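Local coordinates for Lmo2812 protein (Listeria monocytogenes EGD-e, PDB 5ZQA) that is a penicillin-binding protein of the peptidase S11 family that probably acts as a serine-type D-Ala-D-Ala carboxypeptidase in peptidoglycan synthesis, at residues 107-112 with 205-210. Residues are numbered along the deposited sequence; the frame is centred on the assembly and turned at random.
Sequences RTWSVR and KGAKLE
The backbone carbonyl O of Thr108 takes a hydrogen bond of 2.7 Å from Lys205 NZ, which meets the oxygen almost end-on (C=O...N angle 168°). The lysine chain crosses the indole of Trp109 at about a right angle, and its methylenes supply most of the remaining contact. Its CE rides over the centre of one face, 3.6 Å from the centroid of the six-membered ring, while CB and CD rest on the outer rim, CB coming within 3.7 Å of Trp109 CZ3. The chain starts with CG anti to the backbone N (chi1 -167°), then bends at chi3 and chi4, which lays CE on the ring and lifts NZ above the pyrrole side, where it meets Thr108 O. Lys205 NZ remains over that same face, 5.0 Å from the centroid of the five-membered ring, a cation-pi contact more distant than the CH-pi one of CE. At the edge of the indole, near its plane, Ala207 CB meets Trp109 CH2 at 4.1 Å. Trp109 NE1 hydrogen-bonds Lys106 O, and the ring also packs on Leu100 and Thr104 of helix 100-104. Asp113 OD2, in helix 111-120, accepts a hydrogen bond from Lys205 N, a second polar tie between the two regions. Lysine-over-tryptophan packing, CH-pi with a cation-pi component, thus joins the turn of the 200-202/208-210 beta hairpin to the two-stranded antiparallel sheet of 86-88 and 108-110.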
# COMPACT_ATOMS: atom_id res chain seq x y z
N ARG A 107 13.81 14.59 12.91
CA ARG A 107 14.44 13.29 12.75
C ARG A 107 13.73 12.18 13.52
O ARG A 107 13.66 11.04 13.05
CB ARG A 107 15.90 13.38 13.21
CG ARG A 107 16.68 12.08 13.13
CD ARG A 107 16.87 11.64 11.70
NE ARG A 107 17.64 12.62 10.93
CZ ARG A 107 17.66 12.68 9.60
NH1 ARG A 107 16.95 11.82 8.87
NH2 ARG A 107 18.40 13.60 8.99
N THR A 108 13.18 12.51 14.68
CA THR A 108 12.73 11.49 15.63
C THR A 108 11.21 11.48 15.78
O THR A 108 10.62 12.50 16.11
CB THR A 108 13.39 11.72 16.99
OG1 THR A 108 14.81 11.72 16.83
CG2 THR A 108 12.99 10.63 18.00
N TRP A 109 10.60 10.32 15.55
CA TRP A 109 9.14 10.17 15.53
C TRP A 109 8.71 8.90 16.24
O TRP A 109 9.46 7.93 16.27
CB TRP A 109 8.61 10.10 14.10
CG TRP A 109 8.85 11.34 13.30
CD1 TRP A 109 10.02 11.72 12.71
CD2 TRP A 109 7.90 12.36 13.01
NE1 TRP A 109 9.86 12.92 12.07
CE2 TRP A 109 8.56 13.35 12.25
CE3 TRP A 109 6.55 12.55 13.33
CZ2 TRP A 109 7.92 14.49 11.78
CZ3 TRP A 109 5.92 13.69 12.88
CH2 TRP A 109 6.61 14.64 12.11
N SER A 110 7.49 8.90 16.75
CA SER A 110 6.92 7.68 17.31
C SER A 110 6.61 6.68 16.21
O SER A 110 6.38 7.05 15.06
CB SER A 110 5.65 7.98 18.11
OG SER A 110 4.60 8.38 17.25
N VAL A 111 6.62 5.40 16.57
CA VAL A 111 6.21 4.34 15.66
C VAL A 111 4.82 4.60 15.08
O VAL A 111 4.59 4.41 13.88
CB VAL A 111 6.26 2.96 16.37
CG1 VAL A 111 5.52 1.90 15.57
CG2 VAL A 111 7.73 2.57 16.62
N ARG A 112 3.91 5.09 15.92
CA ARG A 112 2.58 5.48 15.45
C ARG A 112 2.67 6.49 14.31
O ARG A 112 2.06 6.32 13.25
CB ARG A 112 1.77 6.07 16.61
CG ARG A 112 0.51 6.82 16.20
CD ARG A 112 -0.49 5.94 15.46
NE ARG A 112 -1.03 4.90 16.34
CZ ARG A 112 -1.81 3.91 15.93
NH1 ARG A 112 -2.15 3.79 14.65
NH2 ARG A 112 -2.23 3.01 16.82
N LYS A 205 3.06 14.09 17.08
CA LYS A 205 4.03 15.17 17.22
C LYS A 205 3.36 16.52 16.96
O LYS A 205 3.69 17.52 17.60
CB LYS A 205 5.23 14.97 16.29
CG LYS A 205 6.41 15.88 16.60
CD LYS A 205 7.54 15.75 15.59
CE LYS A 205 8.33 14.50 15.80
NZ LYS A 205 8.97 14.42 17.16
N GLY A 206 2.41 16.54 16.02
CA GLY A 206 1.67 17.76 15.74
C GLY A 206 1.48 18.06 14.26
O GLY A 206 0.49 18.68 13.87
N ALA A 207 2.43 17.62 13.43
CA ALA A 207 2.37 17.88 12.00
C ALA A 207 1.18 17.18 11.36
O ALA A 207 0.86 16.04 11.72
CB ALA A 207 3.66 17.43 11.33
N LYS A 208 0.54 17.85 10.41
CA LYS A 208 -0.57 17.25 9.68
C LYS A 208 -0.09 16.71 8.35
O LYS A 208 0.59 17.40 7.59
CB LYS A 208 -1.71 18.27 9.49
CG LYS A 208 -2.28 18.77 10.82
CD LYS A 208 -3.64 19.47 10.69
CE LYS A 208 -4.28 19.24 9.31
NZ LYS A 208 -5.47 20.10 9.06
N LEU A 209 -0.45 15.46 8.08
CA LEU A 209 -0.04 14.78 6.86
C LEU A 209 -1.22 14.61 5.93
O LEU A 209 -2.32 14.30 6.37
CB LEU A 209 0.58 13.42 7.20
CG LEU A 209 1.74 13.51 8.20
CD1 LEU A 209 2.46 12.20 8.30
CD2 LEU A 209 2.73 14.62 7.83
N GLU A 210 -1.00 14.80 4.63
CA GLU A 210 -2.07 14.73 3.65
C GLU A 210 -2.07 13.41 2.90
O GLU A 210 -1.03 12.98 2.40
CB GLU A 210 -1.96 15.87 2.64
CG GLU A 210 -2.31 17.23 3.21
CD GLU A 210 -3.79 17.55 3.13
OE1 GLU A 210 -4.61 16.61 3.13
OE2 GLU A 210 -4.13 18.75 3.04